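Local coordinates for acyl-[acyl-carrier-protein]--UDP-N-acetylglucosamine O-acyltransferase (Leptospira interrogans, PDB 3HSQ) that probably transfers an acyl chain from acyl-carrier protein to UDP-N-acetylglucosamine, a step in the biosynthesis of lipid A, at residues A47-G52 and T78-G83; K53-H58 and N86-Y91; E100-V105 and G119-L124; N110-N115 and N128-G133; A137-L142 and V154-F159. All blocks are in the same frame, centred on the assembly; numbering follows the deposited sequence.

Contact 1 of 5, residues A47-G52 and T78-G83; sequences AGSEIG and TKTVIG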
# COMPACT_ATOMS: atom_id res chain seq x y z
N ALA A 47 -0.42 -8.74 -23.55
CA ALA A 47 -0.90 -8.38 -24.87
C ALA A 47 -1.41 -6.95 -24.92
O ALA A 47 -2.21 -6.53 -24.08
CB ALA A 47 -1.99 -9.36 -25.33
N GLY A 48 -0.96 -6.21 -25.93
CA GLY A 48 -1.37 -4.83 -26.13
C GLY A 48 -0.30 -3.85 -25.66
O GLY A 48 -0.49 -2.65 -25.76
N SER A 49 0.81 -4.37 -25.14
CA SER A 49 1.85 -3.50 -24.60
C SER A 49 2.78 -3.05 -25.72
O SER A 49 3.30 -3.87 -26.48
CB SER A 49 2.64 -4.18 -23.48
OG SER A 49 1.80 -4.52 -22.38
N GLU A 50 2.97 -1.74 -25.80
CA GLU A 50 3.84 -1.14 -26.80
C GLU A 50 4.86 -0.25 -26.10
O GLU A 50 4.55 0.87 -25.66
CB GLU A 50 3.01 -0.35 -27.83
CG GLU A 50 1.88 -1.16 -28.47
CD GLU A 50 1.32 -0.53 -29.73
OE1 GLU A 50 1.23 0.73 -29.80
OE2 GLU A 50 0.95 -1.30 -30.65
N ILE A 51 6.08 -0.77 -26.01
CA ILE A 51 7.13 -0.25 -25.15
C ILE A 51 8.28 0.30 -25.97
O ILE A 51 8.76 -0.36 -26.90
CB ILE A 51 7.61 -1.35 -24.17
CG1 ILE A 51 6.46 -1.76 -23.22
CG2 ILE A 51 8.83 -0.90 -23.36
CD1 ILE A 51 6.61 -3.14 -22.59
N GLY A 52 8.72 1.50 -25.63
CA GLY A 52 9.81 2.16 -26.33
C GLY A 52 11.20 1.72 -25.92
O GLY A 52 11.44 0.56 -25.55
N THR A 78 -7.08 -4.03 -26.10
CA THR A 78 -6.80 -2.67 -25.65
C THR A 78 -5.32 -2.58 -25.31
O THR A 78 -4.63 -3.60 -25.22
CB THR A 78 -7.69 -2.25 -24.46
OG1 THR A 78 -7.39 -3.08 -23.34
CG2 THR A 78 -9.18 -2.38 -24.81
N LYS A 79 -4.82 -1.36 -25.14
CA LYS A 79 -3.38 -1.15 -25.19
C LYS A 79 -2.77 -0.40 -24.00
O LYS A 79 -3.45 0.30 -23.25
CB LYS A 79 -2.98 -0.49 -26.52
CG LYS A 79 -3.29 -1.36 -27.75
CD LYS A 79 -2.43 -1.02 -28.95
CE LYS A 79 -2.85 -1.85 -30.18
NZ LYS A 79 -1.91 -1.69 -31.34
N THR A 80 -1.46 -0.59 -23.86
CA THR A 80 -0.64 0.13 -22.92
C THR A 80 0.53 0.67 -23.72
O THR A 80 1.32 -0.10 -24.27
CB THR A 80 -0.12 -0.81 -21.82
OG1 THR A 80 -1.24 -1.44 -21.19
CG2 THR A 80 0.70 -0.06 -20.78
N VAL A 81 0.62 1.99 -23.79
CA VAL A 81 1.65 2.67 -24.57
C VAL A 81 2.67 3.29 -23.63
O VAL A 81 2.33 4.14 -22.80
CB VAL A 81 1.04 3.76 -25.52
CG1 VAL A 81 2.14 4.47 -26.32
CG2 VAL A 81 0.01 3.12 -26.46
N ILE A 82 3.90 2.83 -23.75
CA ILE A 82 5.00 3.30 -22.93
C ILE A 82 6.11 3.83 -23.82
O ILE A 82 6.52 3.15 -24.76
CB ILE A 82 5.52 2.16 -22.00
CG1 ILE A 82 4.45 1.77 -20.97
CG2 ILE A 82 6.84 2.56 -21.32
CD1 ILE A 82 4.76 0.51 -20.19
N GLY A 83 6.58 5.04 -23.52
CA GLY A 83 7.68 5.68 -24.26
C GLY A 83 9.06 5.18 -23.86
O GLY A 83 9.26 3.99 -23.64
O HOH W 1 -1.88 -3.69 -22.93
O HOH W 2 -4.72 -6.36 -24.76
O HOH W 3 -1.19 1.66 -31.08
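E50 and K79 reach out on one side of a pair of parallel strands, and their extended side chains cross at a slant. K79 NZ forms a salt bridge with E50 OE2 at 3.0 Å, approaching from above the carboxylate plane, 52° out of it. A water donates to E50 OE1 and takes a weak bond from K79 NZ, so both partners of the ion pair are also hydrated. On the other side, I51 and I82 run alongside one another. Both carry CG1 anti to the carbonyl carbon (chi1 -64° and -67°), which aligns the two branches and leaves I51 CG1 4.2 Å from I82 CD1; I63 of strand 62-63 packs against I82. S49 stands beside T80 on this side, its OG turned back to C46 O. The backbones are joined in regular alternation: T80 N to G48 O at 3.0 Å, E50 N to T80 O at 2.8 Å and I82 N to E50 O at 2.8 Å. Near G48, waters link A47 O to T78 O and to T80 OG1. Such parallel strands of successive coils in register, with I51 and I82 stacked toward the interior, mark the left-handed parallel beta helix.

Contact 2 of 5, residues K53-H58 and N86-Y91; sequences KFNRFH and NIFREY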
# COMPACT_ATOMS: atom_id res chain seq x y z
N LYS A 53 12.12 2.67 -25.99
CA LYS A 53 13.54 2.39 -25.89
C LYS A 53 14.08 2.66 -24.50
O LYS A 53 13.62 3.58 -23.81
CB LYS A 53 14.32 3.24 -26.90
CG LYS A 53 13.91 3.02 -28.37
CD LYS A 53 14.84 3.77 -29.32
CE LYS A 53 14.53 5.27 -29.37
NZ LYS A 53 15.26 5.98 -30.49
N PHE A 54 15.07 1.87 -24.10
CA PHE A 54 15.81 2.10 -22.85
C PHE A 54 14.92 2.21 -21.61
O PHE A 54 15.17 3.02 -20.73
CB PHE A 54 16.72 3.32 -23.00
CG PHE A 54 17.60 3.28 -24.22
CD1 PHE A 54 17.33 4.11 -25.31
CD2 PHE A 54 18.67 2.39 -24.30
CE1 PHE A 54 18.12 4.07 -26.45
CE2 PHE A 54 19.47 2.34 -25.43
CZ PHE A 54 19.19 3.18 -26.51
N ASN A 55 13.88 1.39 -21.56
CA ASN A 55 13.05 1.21 -20.38
C ASN A 55 13.62 0.10 -19.49
O ASN A 55 14.25 -0.84 -19.99
CB ASN A 55 11.60 0.85 -20.79
CG ASN A 55 10.87 2.00 -21.44
OD1 ASN A 55 10.64 3.03 -20.82
ND2 ASN A 55 10.48 1.83 -22.70
N ARG A 56 13.42 0.23 -18.19
CA ARG A 56 13.77 -0.83 -17.25
C ARG A 56 12.54 -1.33 -16.48
O ARG A 56 11.77 -0.54 -15.91
CB ARG A 56 14.90 -0.39 -16.30
CG ARG A 56 15.56 -1.57 -15.61
CD ARG A 56 16.74 -1.22 -14.71
NE ARG A 56 17.27 -2.45 -14.12
CZ ARG A 56 18.29 -3.14 -14.62
NH1 ARG A 56 18.92 -2.71 -15.70
NH2 ARG A 56 18.69 -4.27 -14.03
N PHE A 57 12.35 -2.64 -16.49
CA PHE A 57 11.31 -3.29 -15.71
C PHE A 57 11.93 -4.22 -14.66
O PHE A 57 12.51 -5.25 -14.99
CB PHE A 57 10.33 -4.07 -16.62
CG PHE A 57 9.66 -3.22 -17.67
CD1 PHE A 57 10.28 -2.99 -18.90
CD2 PHE A 57 8.41 -2.67 -17.44
CE1 PHE A 57 9.67 -2.20 -19.88
CE2 PHE A 57 7.77 -1.88 -18.42
CZ PHE A 57 8.40 -1.64 -19.63
N HIS A 58 11.80 -3.83 -13.40
CA HIS A 58 12.33 -4.59 -12.27
C HIS A 58 11.46 -5.79 -11.93
O HIS A 58 10.28 -5.84 -12.29
CB HIS A 58 12.48 -3.69 -11.04
CG HIS A 58 13.61 -2.71 -11.14
ND1 HIS A 58 14.70 -2.74 -10.29
CD2 HIS A 58 13.83 -1.69 -12.00
CE1 HIS A 58 15.53 -1.77 -10.61
NE2 HIS A 58 15.03 -1.12 -11.65
N ASN A 86 11.83 5.01 -19.17
CA ASN A 86 11.05 4.84 -17.96
C ASN A 86 11.60 3.74 -17.05
O ASN A 86 12.19 2.77 -17.53
CB ASN A 86 9.59 4.55 -18.30
CG ASN A 86 8.97 5.61 -19.18
OD1 ASN A 86 8.59 6.67 -18.71
ND2 ASN A 86 8.87 5.32 -20.47
N ILE A 87 11.39 3.90 -15.75
CA ILE A 87 11.78 2.88 -14.77
C ILE A 87 10.53 2.34 -14.03
O ILE A 87 9.77 3.10 -13.44
CB ILE A 87 12.90 3.38 -13.81
CG1 ILE A 87 14.13 3.82 -14.62
CG2 ILE A 87 13.28 2.30 -12.79
CD1 ILE A 87 15.30 4.37 -13.80
N PHE A 88 10.32 1.03 -14.12
CA PHE A 88 9.23 0.38 -13.42
C PHE A 88 9.82 -0.53 -12.37
O PHE A 88 10.38 -1.59 -12.68
CB PHE A 88 8.34 -0.39 -14.39
CG PHE A 88 7.73 0.47 -15.47
CD1 PHE A 88 8.50 0.89 -16.56
CD2 PHE A 88 6.39 0.86 -15.40
CE1 PHE A 88 7.93 1.70 -17.57
CE2 PHE A 88 5.81 1.67 -16.40
CZ PHE A 88 6.59 2.09 -17.48
N ARG A 89 9.70 -0.10 -11.12
CA ARG A 89 10.27 -0.85 -10.00
C ARG A 89 9.50 -2.12 -9.65
O ARG A 89 8.49 -2.45 -10.28
CB ARG A 89 10.42 0.06 -8.77
CG ARG A 89 11.58 1.04 -8.92
CD ARG A 89 12.85 0.27 -9.17
NE ARG A 89 13.98 0.94 -8.57
CZ ARG A 89 14.69 0.49 -7.54
NH1 ARG A 89 14.43 -0.69 -6.98
NH2 ARG A 89 15.68 1.22 -7.09
N GLU A 90 9.99 -2.80 -8.62
CA GLU A 90 9.51 -4.12 -8.22
C GLU A 90 8.02 -4.14 -7.87
O GLU A 90 7.56 -3.38 -7.01
CB GLU A 90 10.35 -4.64 -7.04
CG GLU A 90 11.81 -4.96 -7.37
CD GLU A 90 12.74 -3.74 -7.43
OE1 GLU A 90 12.31 -2.60 -7.15
OE2 GLU A 90 13.92 -3.94 -7.78
N TYR A 91 7.28 -5.00 -8.56
CA TYR A 91 5.85 -5.22 -8.32
C TYR A 91 4.95 -4.02 -8.64
O TYR A 91 3.77 -3.99 -8.24
CB TYR A 91 5.59 -5.77 -6.90
CG TYR A 91 6.44 -6.98 -6.59
CD1 TYR A 91 7.42 -6.94 -5.59
CD2 TYR A 91 6.30 -8.15 -7.33
CE1 TYR A 91 8.21 -8.05 -5.33
CE2 TYR A 91 7.08 -9.25 -7.08
CZ TYR A 91 8.04 -9.20 -6.09
OH TYR A 91 8.79 -10.33 -5.87
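N55 OD1 is gripped by two donors of N86, the backbone N at 2.8 Å and ND2 at 2.9 Å. The two amides are nearly coplanar, their planes only 9° apart, as in the asparagine ladders of parallel beta helices. N55 ND2 donates to G83 O in the coil of N86, and N86 OD1 in turn accepts from N110 N of the next coil. Next along the strands, F57 and F88 are neighbours on the same face, their ring planes almost parallel and displaced so that one rim lies over the other; F57 CE2 sits 3.4 Å from F88 CD1. F88 also stacks on F112. R89, bent at chi2 and chi3, folds back over H58: its CD lies over the middle of the imidazole, 3.5 Å from the ring centroid, and its guanidinium lies flat on the same ring, planes 13° apart. R89 NH2 is bound to M66 O of a neighbouring subunit, and R89 NE to Y111 OH. E90 joins both partners of this stack. Its OE1 accepts from R89 NH1 at 2.9 Å through the syn lone pair, whereas OE2 takes H58 ND1 at 2.9 Å from above the carboxylate plane, 55° out of it.

Contact 3 of 5, residues E100-V105 and G119-L124; sequences EDSPTV and GHDCIL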
# COMPACT_ATOMS: atom_id res chain seq x y z
N GLU A 100 -10.78 0.44 -27.36
CA GLU A 100 -9.83 0.27 -28.46
C GLU A 100 -9.15 1.59 -28.85
O GLU A 100 -8.00 1.59 -29.30
CB GLU A 100 -10.49 -0.43 -29.66
CG GLU A 100 -10.63 -1.97 -29.47
CD GLU A 100 -11.85 -2.59 -30.16
OE1 GLU A 100 -11.72 -3.71 -30.71
OE2 GLU A 100 -12.95 -1.99 -30.13
N ASP A 101 -9.85 2.70 -28.63
CA ASP A 101 -9.33 4.05 -28.91
C ASP A 101 -8.96 4.80 -27.62
O ASP A 101 -9.04 6.03 -27.56
CB ASP A 101 -10.36 4.85 -29.72
CG ASP A 101 -11.68 5.06 -28.97
OD1 ASP A 101 -11.80 4.62 -27.81
OD2 ASP A 101 -12.60 5.68 -29.55
N SER A 102 -8.57 4.05 -26.60
CA SER A 102 -8.34 4.62 -25.27
C SER A 102 -7.27 3.83 -24.54
O SER A 102 -7.57 3.06 -23.62
CB SER A 102 -9.65 4.66 -24.48
OG SER A 102 -9.49 5.23 -23.20
N PRO A 103 -5.99 3.99 -24.94
CA PRO A 103 -4.95 3.24 -24.26
C PRO A 103 -4.61 3.87 -22.90
O PRO A 103 -5.05 5.00 -22.61
CB PRO A 103 -3.76 3.34 -25.22
CG PRO A 103 -3.98 4.64 -25.97
CD PRO A 103 -5.46 4.87 -26.01
N THR A 104 -3.90 3.12 -22.06
CA THR A 104 -3.17 3.71 -20.96
C THR A 104 -1.85 4.18 -21.56
O THR A 104 -1.19 3.43 -22.29
CB THR A 104 -2.93 2.70 -19.83
OG1 THR A 104 -4.19 2.35 -19.24
CG2 THR A 104 -2.02 3.28 -18.74
N VAL A 105 -1.50 5.44 -21.30
CA VAL A 105 -0.35 6.08 -21.94
C VAL A 105 0.63 6.65 -20.92
O VAL A 105 0.25 7.37 -19.99
CB VAL A 105 -0.77 7.22 -22.92
CG1 VAL A 105 0.46 7.79 -23.67
CG2 VAL A 105 -1.81 6.73 -23.92
N GLY A 119 -3.79 3.07 -12.98
CA GLY A 119 -5.11 2.54 -13.36
C GLY A 119 -5.40 2.68 -14.85
O GLY A 119 -4.70 3.40 -15.56
N HIS A 120 -6.45 2.00 -15.30
CA HIS A 120 -6.85 1.99 -16.71
C HIS A 120 -7.10 3.38 -17.24
O HIS A 120 -7.76 4.19 -16.58
CB HIS A 120 -8.09 1.11 -16.93
CG HIS A 120 -9.31 1.57 -16.18
ND1 HIS A 120 -10.22 2.45 -16.72
CD2 HIS A 120 -9.77 1.25 -14.94
CE1 HIS A 120 -11.18 2.67 -15.84
NE2 HIS A 120 -10.93 1.95 -14.76
N ASP A 121 -6.59 3.66 -18.43
CA ASP A 121 -6.89 4.93 -19.13
C ASP A 121 -6.22 6.19 -18.53
O ASP A 121 -6.58 7.31 -18.88
CB ASP A 121 -8.41 5.15 -19.23
CG ASP A 121 -9.14 3.96 -19.82
OD1 ASP A 121 -9.01 3.72 -21.05
OD2 ASP A 121 -9.84 3.27 -19.06
N CYS A 122 -5.27 6.01 -17.63
CA CYS A 122 -4.41 7.11 -17.23
C CYS A 122 -3.54 7.56 -18.40
O CYS A 122 -3.15 6.74 -19.24
CB CYS A 122 -3.51 6.70 -16.07
SG CYS A 122 -4.35 6.59 -14.51
N ILE A 123 -3.28 8.86 -18.44
CA ILE A 123 -2.34 9.48 -19.38
C ILE A 123 -1.30 10.21 -18.54
O ILE A 123 -1.65 11.08 -17.76
CB ILE A 123 -3.01 10.53 -20.31
CG1 ILE A 123 -4.29 9.99 -20.97
CG2 ILE A 123 -2.01 11.10 -21.35
CD1 ILE A 123 -4.05 8.90 -21.98
N LEU A 124 -0.04 9.84 -18.70
CA LEU A 124 1.06 10.52 -18.04
C LEU A 124 2.03 11.02 -19.10
O LEU A 124 2.27 10.33 -20.09
CB LEU A 124 1.79 9.56 -17.09
CG LEU A 124 1.19 9.23 -15.72
CD1 LEU A 124 -0.14 8.50 -15.81
CD2 LEU A 124 2.18 8.38 -14.97
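S102 and T104 meet D121 at the tight end of this contact, where the chain turns a corner of the beta helix. D121 sits third in a type II turn from G119 to C122. Its backbone N donates to T104 OG1 at 2.9 Å; that hydroxyl is also bonded to H95 O. With CG beside its own backbone N (chi1 -52°), the carboxylate swings back toward S102, whose OG donates to OD1 at 2.7 Å from above the carboxylate plane. OD2 takes H120 ND1 through its anti lone pair, the acceptor lying in the imidazole plane, and T98 OG1 donates to the same oxygen. T104 CG2 packs 3.7 Å from C122 O, and the strands then pair: V105 N to C122 O at 2.9 Å, L124 N to V105 O at 2.8 Å. The outer side is more open to solvent and is held by aliphatic contact rather than by polar side-chain bonds. There V105 and I123, both partly exposed, are neighbours on one face; I123 CD1 rests on V105 CG2 (3.7 Å) and, close behind, V105 CB, and I123 also leans on T141 of the next coil. The buried carboxylate of D121 is thus satisfied by two hydroxyls and an imidazole N-H, an arrangement that fixes both the carboxylate and the rotation of the H120 ring.

Contact 4 of 5, residues N110-N115 and N128-G133; sequences NYFMGN and NILTHG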
# COMPACT_ATOMS: atom_id res chain seq x y z
N ASN A 110 9.74 8.59 -16.91
CA ASN A 110 8.95 8.47 -15.69
C ASN A 110 9.52 7.39 -14.78
O ASN A 110 10.12 6.42 -15.24
CB ASN A 110 7.49 8.15 -16.04
CG ASN A 110 6.85 9.24 -16.88
OD1 ASN A 110 6.50 10.30 -16.38
ND2 ASN A 110 6.70 8.98 -18.18
N TYR A 111 9.31 7.58 -13.48
CA TYR A 111 9.81 6.66 -12.47
C TYR A 111 8.64 6.15 -11.63
O TYR A 111 7.94 6.91 -10.97
CB TYR A 111 10.84 7.36 -11.59
CG TYR A 111 11.79 6.44 -10.86
CD1 TYR A 111 11.41 5.79 -9.69
CD2 TYR A 111 13.09 6.24 -11.33
CE1 TYR A 111 12.28 4.94 -9.02
CE2 TYR A 111 13.99 5.40 -10.66
CZ TYR A 111 13.57 4.75 -9.50
OH TYR A 111 14.44 3.93 -8.83
N PHE A 112 8.43 4.85 -11.68
CA PHE A 112 7.37 4.22 -10.91
C PHE A 112 8.02 3.36 -9.82
O PHE A 112 8.59 2.32 -10.10
CB PHE A 112 6.48 3.39 -11.85
CG PHE A 112 5.93 4.18 -13.00
CD1 PHE A 112 6.61 4.24 -14.22
CD2 PHE A 112 4.74 4.89 -12.86
CE1 PHE A 112 6.10 4.99 -15.28
CE2 PHE A 112 4.22 5.63 -13.93
CZ PHE A 112 4.90 5.68 -15.13
N MET A 113 7.95 3.83 -8.57
CA MET A 113 8.61 3.14 -7.47
C MET A 113 7.89 1.84 -7.11
O MET A 113 6.80 1.58 -7.61
CB MET A 113 8.75 4.05 -6.25
CG MET A 113 9.88 5.06 -6.37
SD MET A 113 10.14 6.16 -4.96
CE MET A 113 10.10 5.08 -3.55
N GLY A 114 8.52 1.04 -6.25
CA GLY A 114 8.02 -0.27 -5.89
C GLY A 114 6.55 -0.26 -5.54
O GLY A 114 6.08 0.60 -4.80
N ASN A 115 5.82 -1.21 -6.12
CA ASN A 115 4.44 -1.42 -5.78
C ASN A 115 3.51 -0.25 -6.09
O ASN A 115 2.44 -0.14 -5.48
CB ASN A 115 4.35 -1.78 -4.30
CG ASN A 115 3.92 -3.18 -4.11
OD1 ASN A 115 4.74 -4.09 -4.03
ND2 ASN A 115 2.61 -3.39 -4.09
N ASN A 128 7.59 12.19 -14.71
CA ASN A 128 6.79 12.11 -13.50
C ASN A 128 7.36 11.04 -12.57
O ASN A 128 8.05 10.12 -13.03
CB ASN A 128 5.32 11.80 -13.83
CG ASN A 128 4.69 12.85 -14.74
OD1 ASN A 128 4.39 13.96 -14.32
ND2 ASN A 128 4.46 12.47 -15.99
N ILE A 129 7.07 11.17 -11.27
CA ILE A 129 7.46 10.17 -10.26
C ILE A 129 6.24 9.78 -9.43
O ILE A 129 5.51 10.65 -8.94
CB ILE A 129 8.57 10.72 -9.28
CG1 ILE A 129 9.84 11.13 -10.05
CG2 ILE A 129 8.92 9.68 -8.20
CD1 ILE A 129 10.72 12.09 -9.29
N LEU A 130 6.03 8.47 -9.30
CA LEU A 130 5.10 7.93 -8.29
C LEU A 130 5.95 7.19 -7.28
O LEU A 130 6.70 6.26 -7.64
CB LEU A 130 4.05 6.97 -8.89
CG LEU A 130 3.23 7.15 -10.18
CD1 LEU A 130 1.91 6.35 -10.07
CD2 LEU A 130 2.96 8.57 -10.60
N THR A 131 5.86 7.61 -6.02
CA THR A 131 6.71 7.04 -4.98
C THR A 131 6.20 5.67 -4.55
O THR A 131 5.26 5.12 -5.15
CB THR A 131 6.92 8.00 -3.78
OG1 THR A 131 5.68 8.24 -3.10
CG2 THR A 131 7.50 9.33 -4.24
N HIS A 132 6.82 5.11 -3.52
CA HIS A 132 6.56 3.74 -3.13
C HIS A 132 5.11 3.52 -2.73
O HIS A 132 4.58 4.25 -1.89
CB HIS A 132 7.50 3.29 -2.01
CG HIS A 132 7.75 1.83 -2.04
ND1 HIS A 132 6.91 0.92 -1.44
CD2 HIS A 132 8.71 1.11 -2.67
CE1 HIS A 132 7.35 -0.30 -1.68
NE2 HIS A 132 8.45 -0.21 -2.41
N GLY A 133 4.47 2.54 -3.35
CA GLY A 133 3.05 2.22 -3.06
C GLY A 133 2.04 3.25 -3.55
O GLY A 133 0.85 3.16 -3.20
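N110 OD1 takes both N128 N at 2.7 Å and N128 ND2 at 3.0 Å; the two donors reach it from opposite faces of the N110 amide plane. Further along, the F112 ring runs beside L130, its CD2 3.8 Å from L130 CG. M113 crosses H132 at about a right angle: the bend at its last torsion (chi3 47°) lays CE against H132 N at 3.3 Å and H132 CB at 3.5 Å, while SD lies 3.9 Å from T131 CB. G114 O does double duty, accepting from G133 N at 2.9 Å and sitting over the centre of the H132 imidazole. These residues belong to consecutive coils of a left-handed parallel beta helix, within the hexapeptide-repeat region, and the parallel backbone bonds run through Y111, L130 and M113. The next shell fixes the two asparagines. N110 ND2 donates to G125 O; N128 repeats the pattern one coil on, ND2 to G143 O and OD1 from A146 N. V118 packs against both F112 and L130. At the subunit interface, G114 N donates to Q68 OE1 of a neighbouring subunit, and the H132 ring stacks on H117 of that same subunit.

Contact 5 of 5, residues A137-L142 and V154-F159; sequences AGHVTL and VHQFCF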
# COMPACT_ATOMS: atom_id res chain seq x y z
N ALA A 137 -5.71 6.08 -9.59
CA ALA A 137 -6.97 5.55 -10.09
C ALA A 137 -7.08 5.70 -11.61
O ALA A 137 -6.35 6.49 -12.23
CB ALA A 137 -8.13 6.26 -9.39
N GLY A 138 -8.01 4.95 -12.22
CA GLY A 138 -8.29 5.07 -13.65
C GLY A 138 -8.66 6.48 -14.08
O GLY A 138 -9.19 7.26 -13.28
N HIS A 139 -8.37 6.81 -15.34
CA HIS A 139 -8.71 8.11 -15.94
C HIS A 139 -8.06 9.33 -15.27
O HIS A 139 -8.65 10.39 -15.24
CB HIS A 139 -10.22 8.34 -16.01
CG HIS A 139 -10.96 7.30 -16.79
ND1 HIS A 139 -11.03 7.31 -18.16
CD2 HIS A 139 -11.69 6.23 -16.38
CE1 HIS A 139 -11.75 6.28 -18.57
NE2 HIS A 139 -12.16 5.61 -17.50
N VAL A 140 -6.86 9.17 -14.74
CA VAL A 140 -6.17 10.32 -14.16
C VAL A 140 -5.11 10.78 -15.15
O VAL A 140 -4.43 9.96 -15.75
CB VAL A 140 -5.57 10.01 -12.75
CG1 VAL A 140 -4.76 11.21 -12.22
CG2 VAL A 140 -6.68 9.67 -11.75
N THR A 141 -4.98 12.09 -15.31
CA THR A 141 -4.01 12.67 -16.24
C THR A 141 -2.92 13.45 -15.52
O THR A 141 -3.20 14.37 -14.76
CB THR A 141 -4.69 13.56 -17.31
OG1 THR A 141 -5.76 12.83 -17.91
CG2 THR A 141 -3.69 13.97 -18.41
N LEU A 142 -1.67 13.06 -15.77
CA LEU A 142 -0.52 13.83 -15.29
C LEU A 142 0.16 14.50 -16.47
O LEU A 142 0.29 13.90 -17.54
CB LEU A 142 0.49 12.92 -14.59
CG LEU A 142 0.31 12.64 -13.09
CD1 LEU A 142 -1.03 12.00 -12.77
CD2 LEU A 142 1.46 11.79 -12.54
N VAL A 154 -6.45 9.84 -5.77
CA VAL A 154 -6.84 10.84 -6.76
C VAL A 154 -8.13 10.39 -7.41
O VAL A 154 -8.25 9.26 -7.85
CB VAL A 154 -5.74 11.06 -7.84
CG1 VAL A 154 -6.19 12.13 -8.84
CG2 VAL A 154 -4.38 11.45 -7.19
N HIS A 155 -9.11 11.29 -7.46
CA HIS A 155 -10.40 11.01 -8.06
C HIS A 155 -10.24 10.81 -9.57
O HIS A 155 -9.45 11.52 -10.22
CB HIS A 155 -11.39 12.16 -7.77
CG HIS A 155 -12.83 11.79 -7.95
ND1 HIS A 155 -13.40 11.61 -9.19
CD2 HIS A 155 -13.82 11.62 -7.05
CE1 HIS A 155 -14.68 11.32 -9.05
NE2 HIS A 155 -14.96 11.33 -7.76
N GLN A 156 -10.96 9.84 -10.11
CA GLN A 156 -11.05 9.66 -11.55
C GLN A 156 -11.34 10.98 -12.26
O GLN A 156 -12.09 11.81 -11.75
CB GLN A 156 -12.15 8.63 -11.89
CG GLN A 156 -11.80 7.18 -11.51
CD GLN A 156 -12.44 6.15 -12.42
OE1 GLN A 156 -11.97 5.01 -12.52
NE2 GLN A 156 -13.50 6.54 -13.10
N PHE A 157 -10.72 11.17 -13.42
CA PHE A 157 -10.91 12.35 -14.29
C PHE A 157 -10.25 13.66 -13.82
O PHE A 157 -10.50 14.72 -14.38
CB PHE A 157 -12.39 12.55 -14.68
CG PHE A 157 -12.98 11.35 -15.39
CD1 PHE A 157 -12.69 11.11 -16.74
CD2 PHE A 157 -13.79 10.44 -14.71
CE1 PHE A 157 -13.22 9.98 -17.39
CE2 PHE A 157 -14.31 9.32 -15.35
CZ PHE A 157 -14.03 9.10 -16.69
N CYS A 158 -9.38 13.56 -12.81
CA CYS A 158 -8.60 14.70 -12.35
C CYS A 158 -7.36 14.88 -13.24
O CYS A 158 -6.82 13.92 -13.78
CB CYS A 158 -8.19 14.54 -10.88
SG CYS A 158 -9.51 14.82 -9.66
N PHE A 159 -6.95 16.13 -13.39
CA PHE A 159 -5.69 16.44 -14.07
C PHE A 159 -4.73 16.95 -13.02
O PHE A 159 -5.11 17.68 -12.11
CB PHE A 159 -5.88 17.51 -15.15
CG PHE A 159 -6.46 16.99 -16.45
CD1 PHE A 159 -7.74 16.42 -16.48
CD2 PHE A 159 -5.75 17.10 -17.64
CE1 PHE A 159 -8.28 15.95 -17.68
CE2 PHE A 159 -6.29 16.62 -18.83
CZ PHE A 159 -7.56 16.05 -18.85
O HOH W 4 -5.55 7.35 -6.70
O HOH W 5 -9.89 3.16 -10.85
O HOH W 6 -7.83 12.81 -16.52
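Two successive corners of the beta helix pack here: the bend through G138 and H139 lies on the type II turn from H155 to C158. H139 and F157 occupy matching places in them, both with positive phi. Their rings form an offset stack, centroids 4.4 Å apart and planes at 17°, and H139 CB also sits over the F157 face. F157 N donates to H139 O at 2.9 Å, meeting it from well above the carbonyl plane. Q156, extended beyond CG, runs across the bend: its CG touches G138 O at 3.2 Å, and its amide stands steeply against the imidazole of H139, planes 70° apart. A water takes a bond from G138 N and gives one to Q156 OE1. On the inner side, V140 CG1 meets V154 CG1 at 3.8 Å. Where the corners pass into strands, T141 N donates to C158 O at 3.0 Å and T141 CB lies over one face of the F159 ring, 3.8 Å from its centroid. Another water gives bonds to H139 O and C158 O and lies close to T141 OG1, bridging the coils. H139 also meets the ring of H120 from the coil before, the planes about perpendicular. Equivalent positions of consecutive coils stacked in register are characteristic of the left-handed parallel beta helix.

The five contacts follow the middle coils of one beta helix. Contacts 1, 3 and 5 join strands of one parallel sheet and come in that order, their centres about 10 and 11 Å apart; contacts 2 and 4, about 10 Å apart, belong to another sheet. Contacts 1 and 2 alternate along the chain, as do contacts 3 and 4, because each pair couples the same two coils on different sheets; contact 5 follows in series. Isoleucine and phenylalanine side chains of contacts 1 and 2 meet inside the helix, as do L124 of contact 3 and F112 of contact 4. Contacts 2 and 4 also touch the second subunit, so their side of the helix helps build the trimer.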